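Local coordinates for putative peptidyl-arginine deiminase family protein (Campylobacter jejuni subsp. jejuni serotype O:2, PDB 6B2W) that probably hydrolyses agmatine to N-carbamoylputrescine as an agmatine deiminase of polyamine biosynthesis, and is captured here with agmatine bound, at residues 219-224 with 249-254; 255-260 with 285-290. The protein carries 1 engineered substitution. All blocks are in the same frame, centred on the assembly; numbering follows the deposited sequence.

Contact 1 (219-224 with 249-254)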
loop_
_atom_site.group_PDB
_atom_site.type_symbol
_atom_site.label_atom_id
_atom_site.label_comp_id
_atom_site.label_asym_id
_atom_site.label_seq_id
_atom_site.Cartn_x
_atom_site.Cartn_y
_atom_site.Cartn_z
ATOM N N THR A 219 5.313 -14.010 -9.939
ATOM C CA THR A 219 4.470 -13.226 -10.839
ATOM C C THR A 219 4.312 -11.774 -10.398
ATOM O O THR A 219 3.942 -11.504 -9.259
ATOM C CB THR A 219 3.075 -13.868 -10.961
ATOM O OG1 THR A 219 3.214 -15.286 -11.110
ATOM C CG2 THR A 219 2.319 -13.313 -12.161
ATOM N N ILE A 220 4.599 -10.849 -11.313
ATOM C CA ILE A 220 4.360 -9.425 -11.102
ATOM C C ILE A 220 3.162 -8.975 -11.938
ATOM O O ILE A 220 3.141 -9.185 -13.150
ATOM C CB ILE A 220 5.583 -8.573 -11.501
ATOM C CG1 ILE A 220 6.742 -8.811 -10.528
ATOM C CG2 ILE A 220 5.218 -7.093 -11.522
ATOM C CD1 ILE A 220 8.059 -8.198 -10.961
ATOM N N ALA A 221 2.175 -8.357 -11.293
ATOM C CA ALA A 221 1.054 -7.740 -11.997
ATOM C C ALA A 221 1.332 -6.253 -12.123
ATOM O O ALA A 221 1.553 -5.588 -11.111
ATOM C CB ALA A 221 -0.244 -7.968 -11.244
ATOM N N HIS A 222 1.314 -5.737 -13.355
ATOM C CA HIS A 222 1.720 -4.350 -13.626
ATOM C C HIS A 222 0.784 -3.616 -14.590
ATOM O O HIS A 222 0.124 -4.233 -15.426
ATOM C CB HIS A 222 3.145 -4.322 -14.190
ATOM C CG HIS A 222 3.254 -4.848 -15.590
ATOM N ND1 HIS A 222 3.218 -4.028 -16.698
ATOM C CD2 HIS A 222 3.399 -6.110 -16.061
ATOM C CE1 HIS A 222 3.335 -4.761 -17.790
ATOM N NE2 HIS A 222 3.446 -6.028 -17.432
ATOM N N CYS A 223 0.768 -2.287 -14.474
ATOM C CA CYS A 223 -0.071 -1.424 -15.308
ATOM C C CYS A 223 0.469 -1.239 -16.731
ATOM O O CYS A 223 1.680 -1.289 -16.968
ATOM C CB CYS A 223 -0.222 -0.040 -14.656
ATOM S SG CYS A 223 -0.907 -0.039 -12.979
ATOM N N ILE A 224 -0.456 -1.018 -17.665
ATOM C CA ILE A 224 -0.150 -0.633 -19.045
ATOM C C ILE A 224 -1.302 0.221 -19.548
ATOM O O ILE A 224 -2.335 0.320 -18.887
ATOM C CB ILE A 224 -0.014 -1.846 -19.986
ATOM C CG1 ILE A 224 -1.230 -2.758 -19.834
ATOM C CG2 ILE A 224 1.282 -2.598 -19.717
ATOM C CD1 ILE A 224 -1.324 -3.820 -20.897
ATOM N N ASP A 249 7.272 -13.860 -14.304
ATOM C CA ASP A 249 6.055 -13.887 -15.117
ATOM C C ASP A 249 5.282 -12.585 -14.916
ATOM O O ASP A 249 5.327 -11.990 -13.835
ATOM C CB ASP A 249 5.173 -15.084 -14.742
ATOM C CG ASP A 249 5.749 -16.413 -15.214
ATOM O OD1 ASP A 249 6.564 -16.419 -16.165
ATOM O OD2 ASP A 249 5.376 -17.457 -14.637
ATOM N N LEU A 250 4.582 -12.144 -15.959
ATOM C CA LEU A 250 3.910 -10.849 -15.938
ATOM C C LEU A 250 2.417 -10.964 -16.253
ATOM O O LEU A 250 2.011 -11.732 -17.124
ATOM C CB LEU A 250 4.590 -9.886 -16.916
ATOM C CG LEU A 250 6.095 -9.639 -16.726
ATOM C CD1 LEU A 250 6.601 -8.658 -17.771
ATOM C CD2 LEU A 250 6.439 -9.127 -15.333
ATOM N N LEU A 251 1.615 -10.191 -15.519
ATOM C CA LEU A 251 0.165 -10.126 -15.702
ATOM C C LEU A 251 -0.198 -8.659 -15.891
ATOM O O LEU A 251 0.191 -7.819 -15.084
ATOM C CB LEU A 251 -0.548 -10.712 -14.477
ATOM C CG LEU A 251 -2.051 -10.997 -14.586
ATOM C CD1 LEU A 251 -2.461 -12.109 -13.630
ATOM C CD2 LEU A 251 -2.883 -9.748 -14.332
ATOM N N GLU A 252 -0.930 -8.346 -16.956
ATOM C CA GLU A 252 -1.162 -6.950 -17.333
ATOM C C GLU A 252 -2.459 -6.379 -16.752
ATOM O O GLU A 252 -3.509 -7.021 -16.791
ATOM C CB GLU A 252 -1.120 -6.797 -18.857
ATOM C CG GLU A 252 0.270 -7.056 -19.428
ATOM C CD GLU A 252 0.428 -6.648 -20.883
ATOM O OE1 GLU A 252 -0.580 -6.618 -21.624
ATOM O OE2 GLU A 252 1.575 -6.358 -21.285
ATOM N N LEU A 253 -2.358 -5.169 -16.204
ATOM C CA LEU A 253 -3.480 -4.467 -15.583
ATOM C C LEU A 253 -3.757 -3.174 -16.356
ATOM O O LEU A 253 -3.323 -2.096 -15.941
ATOM C CB LEU A 253 -3.154 -4.149 -14.120
ATOM C CG LEU A 253 -2.857 -5.346 -13.214
ATOM C CD1 LEU A 253 -2.276 -4.881 -11.891
ATOM C CD2 LEU A 253 -4.111 -6.176 -12.986
ATOM N N PRO A 254 -4.476 -3.275 -17.493
ATOM C CA PRO A 254 -4.731 -2.078 -18.299
ATOM C C PRO A 254 -5.494 -1.013 -17.520
ATOM O O PRO A 254 -6.517 -1.314 -16.912
ATOM C CB PRO A 254 -5.576 -2.608 -19.467
ATOM C CG PRO A 254 -6.175 -3.873 -18.967
ATOM C CD PRO A 254 -5.140 -4.463 -18.058
HETATM O O HOH W 1 3.061 -17.204 -12.865
HETATM O O HOH W 2 3.669 -7.684 -19.490
#

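Contact 2 (255-260 with 285-290)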
loop_
_atom_site.group_PDB
_atom_site.type_symbol
_atom_site.label_atom_id
_atom_site.label_comp_id
_atom_site.label_asym_id
_atom_site.label_seq_id
_atom_site.Cartn_x
_atom_site.Cartn_y
_atom_site.Cartn_z
ATOM N N ILE A 255 -4.989 0.218 -17.537
ATOM C CA ILE A 255 -5.644 1.312 -16.823
ATOM C C ILE A 255 -6.996 1.642 -17.453
ATOM O O ILE A 255 -7.218 1.346 -18.633
ATOM C CB ILE A 255 -4.781 2.592 -16.773
ATOM C CG1 ILE A 255 -4.513 3.147 -18.180
ATOM C CG2 ILE A 255 -3.484 2.315 -16.029
ATOM C CD1 ILE A 255 -3.940 4.551 -18.188
ATOM N N PRO A 256 -7.905 2.251 -16.672
ATOM C CA PRO A 256 -9.188 2.651 -17.242
ATOM C C PRO A 256 -9.054 3.834 -18.189
ATOM O O PRO A 256 -8.019 4.505 -18.217
ATOM C CB PRO A 256 -10.020 3.065 -16.014
ATOM C CG PRO A 256 -9.276 2.572 -14.827
ATOM C CD PRO A 256 -7.836 2.559 -15.233
ATOM N N LYS A 257 -10.107 4.077 -18.961
ATOM C CA LYS A 257 -10.216 5.310 -19.717
ATOM C C LYS A 257 -10.327 6.473 -18.721
ATOM O O LYS A 257 -10.860 6.298 -17.626
ATOM C CB LYS A 257 -11.422 5.254 -20.654
ATOM C CG LYS A 257 -11.207 4.361 -21.870
ATOM C CD LYS A 257 -10.612 5.138 -23.037
ATOM C CE LYS A 257 -10.449 4.272 -24.281
ATOM N NZ LYS A 257 -10.414 5.073 -25.542
ATOM N N PRO A 258 -9.797 7.654 -19.083
ATOM C CA PRO A 258 -9.725 8.801 -18.172
ATOM C C PRO A 258 -11.011 9.109 -17.392
ATOM O O PRO A 258 -12.087 9.183 -17.982
ATOM C CB PRO A 258 -9.403 9.964 -19.111
ATOM C CG PRO A 258 -8.672 9.350 -20.253
ATOM C CD PRO A 258 -9.127 7.925 -20.370
ATOM N N LEU A 259 -10.887 9.272 -16.075
ATOM C CA LEU A 259 -11.980 9.773 -15.233
ATOM C C LEU A 259 -11.600 11.147 -14.708
ATOM O O LEU A 259 -10.435 11.376 -14.372
ATOM C CB LEU A 259 -12.227 8.869 -14.027
ATOM C CG LEU A 259 -12.520 7.385 -14.227
ATOM C CD1 LEU A 259 -11.233 6.576 -14.248
ATOM C CD2 LEU A 259 -13.430 6.900 -13.110
ATOM N N TYR A 260 -12.581 12.043 -14.605
ATOM C CA TYR A 260 -12.330 13.403 -14.120
ATOM C C TYR A 260 -13.249 13.799 -12.971
ATOM O O TYR A 260 -14.427 13.436 -12.945
ATOM C CB TYR A 260 -12.461 14.417 -15.262
ATOM C CG TYR A 260 -11.491 14.170 -16.389
ATOM C CD1 TYR A 260 -11.835 13.349 -17.457
ATOM C CD2 TYR A 260 -10.222 14.739 -16.382
ATOM C CE1 TYR A 260 -10.947 13.108 -18.491
ATOM C CE2 TYR A 260 -9.326 14.502 -17.413
ATOM C CZ TYR A 260 -9.696 13.686 -18.463
ATOM O OH TYR A 260 -8.822 13.444 -19.490
ATOM N N TYR A 285 -13.370 0.827 -10.775
ATOM C CA TYR A 285 -13.591 2.222 -11.173
ATOM C C TYR A 285 -14.774 2.376 -12.137
ATOM O O TYR A 285 -14.943 3.423 -12.762
ATOM C CB TYR A 285 -12.307 2.792 -11.793
ATOM C CG TYR A 285 -11.108 2.674 -10.877
ATOM C CD1 TYR A 285 -10.954 3.529 -9.790
ATOM C CD2 TYR A 285 -10.141 1.695 -11.082
ATOM C CE1 TYR A 285 -9.865 3.419 -8.936
ATOM C CE2 TYR A 285 -9.048 1.577 -10.234
ATOM C CZ TYR A 285 -8.913 2.445 -9.164
ATOM O OH TYR A 285 -7.830 2.338 -8.318
ATOM N N LYS A 286 -15.602 1.338 -12.225
ATOM C CA LYS A 286 -16.725 1.306 -13.158
ATOM C C LYS A 286 -16.291 1.636 -14.593
ATOM O O LYS A 286 -16.886 2.464 -15.285
ATOM C CB LYS A 286 -17.871 2.184 -12.646
ATOM C CG LYS A 286 -18.798 1.420 -11.708
ATOM C CD LYS A 286 -19.437 2.307 -10.654
ATOM C CE LYS A 286 -20.747 1.727 -10.137
ATOM N NZ LYS A 286 -20.713 0.259 -9.875
ATOM N N ASP A 287 -15.223 0.961 -15.001
ATOM C CA ASP A 287 -14.750 0.911 -16.374
ATOM C C ASP A 287 -14.930 -0.544 -16.806
ATOM O O ASP A 287 -15.082 -1.430 -15.960
ATOM C CB ASP A 287 -13.278 1.338 -16.403
ATOM C CG ASP A 287 -12.678 1.350 -17.802
ATOM O OD1 ASP A 287 -12.311 0.266 -18.299
ATOM O OD2 ASP A 287 -12.533 2.447 -18.385
ATOM N N LYS A 288 -14.927 -0.801 -18.110
ATOM C CA LYS A 288 -15.027 -2.176 -18.608
ATOM C C LYS A 288 -13.848 -3.046 -18.152
ATOM O O LYS A 288 -13.971 -4.270 -18.082
ATOM C CB LYS A 288 -15.132 -2.204 -20.136
ATOM C CG LYS A 288 -13.858 -1.793 -20.867
ATOM C CD LYS A 288 -13.642 -2.604 -22.135
ATOM C CE LYS A 288 -12.234 -2.429 -22.674
ATOM N NZ LYS A 288 -11.865 -0.993 -22.848
ATOM N N ASN A 289 -12.714 -2.413 -17.853
ATOM C CA ASN A 289 -11.516 -3.121 -17.402
ATOM C C ASN A 289 -11.595 -3.694 -15.989
ATOM O O ASN A 289 -10.745 -4.498 -15.614
ATOM C CB ASN A 289 -10.280 -2.218 -17.523
ATOM C CG ASN A 289 -9.853 -2.006 -18.962
ATOM O OD1 ASN A 289 -10.476 -2.518 -19.891
ATOM N ND2 ASN A 289 -8.781 -1.250 -19.154
ATOM N N ASP A 290 -12.594 -3.284 -15.208
ATOM C CA ASP A 290 -12.868 -3.918 -13.914
ATOM C C ASP A 290 -13.014 -5.429 -14.071
ATOM O O ASP A 290 -12.368 -6.205 -13.369
ATOM C CB ASP A 290 -14.157 -3.368 -13.294
ATOM C CG ASP A 290 -14.029 -1.932 -12.838
ATOM O OD1 ASP A 290 -12.925 -1.363 -12.928
ATOM O OD2 ASP A 290 -15.043 -1.364 -12.386
HETATM O O HOH W 3 -13.167 4.804 -16.840
#

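Contact 1 (219-224 with 249-254)
The strands 219-224 and 249-254 run parallel with a twist of 37° between their directions, and a ladder of four backbone bonds joins them: I220 N to D249 O, L251 N to I220 O, H222 N to L251 O and L253 N to H222 O. On one face H222 and E252 extend side by side, the imidazole and carboxylate planes 87° apart. With CG lodged between its own backbone N and carbonyl carbon (chi1 71°), the H222 ring swings over the neighbouring strand, where NE2 lies 3.9 Å from E252 CG and the ring edge meets L250 CB. A water in the ring plane sits 2.7 Å from H222 NE2 and donates to E252 OE2, which also forms a salt bridge with K240 of helix 233-244. H222 ND1 donates to C223 O of the next residue at 3.2 Å, from above the carbonyl plane; a bond at each nitrogen limits ring rotation. The other face carries T219, A221 and L253; A221 CB packs on L253 CD1 at 3.8 Å. T219 OG1, bonded to D216, shares a water with D249 OD2. Parallel strands linked through helix 233-244, which packs on I220 and H222, form a classical beta-alpha-beta unit.

Contact 2 (255-260 with 285-290)
P256 and K257 meet D287 where the loop leaving strand 249-254 lies against the N-terminal approach to helix 289-300, and the contact turns on a helix-capping aspartate that also holds the loop 255-260. One carboxylate oxygen serves each task. D287 OD2 accepts from K257 N at 3.0 Å, the donor standing above the carboxylate plane, 45° out of it. D287 OD1 uses its anti lone pair for N289 N, 2.7 Å away and almost straight at 168°, a capping bond in the turn that leads into the helix. With CG anti to the backbone N (chi1 -179°), the D287 carboxylate reaches over to the loop and lies against P256, whose CB is 3.5 Å from D287 OD2. A water lies 2.9 Å from both K257 O and D287 OD2 and can donate to either, though it has more acceptors in reach than protons.

Looser contacts flank this polar centre. P256 CG rests 3.9 Å from Y285 CD2, proline and phenol crossing obliquely, while L259 CD2 sits against the Y285 backbone, 3.8 Å from Y285 O.

The next shell fixes these groups in place. The hydroxyl of Y285 bonds to T269 O and S320 OG, and its ring packs edge-to-face with Y270, which in turn touches P256. D290, in the first turn of the helix, reaches back along its own segment: OD1 takes the nearly straight bond from Y285 N and a further one from Y270 OH, while K286 N makes a weak bond to OD2. The turn is thus tied to the helix through its side chains as well as through D290 N to D287 O. N289 projects toward the loop, its ND2 making a weak hydrogen bond to P254 O and lying 3.1 Å from I255 O.

From the N terminus, strand 219-224 leads through helix 233-244 to strand 249-254, and contact 1 closes that crossover. The chain then passes directly into 255-260, makes the excursion through strands 274-276 and 279-284, and returns at 285-290, where contact 2 closes the second loop. The two closures follow in series, neither nesting nor crossing, with their centres about 16 Å apart. They meet at the P254-I255 junction: I224 O lies 3.0 Å from I255 N, a probable hydrogen bond, and C223 packs on I255. R296 of helix 289-300 bonds to E252 O, so the helix begun in contact 2 is also fastened to the edge strand of contact 1.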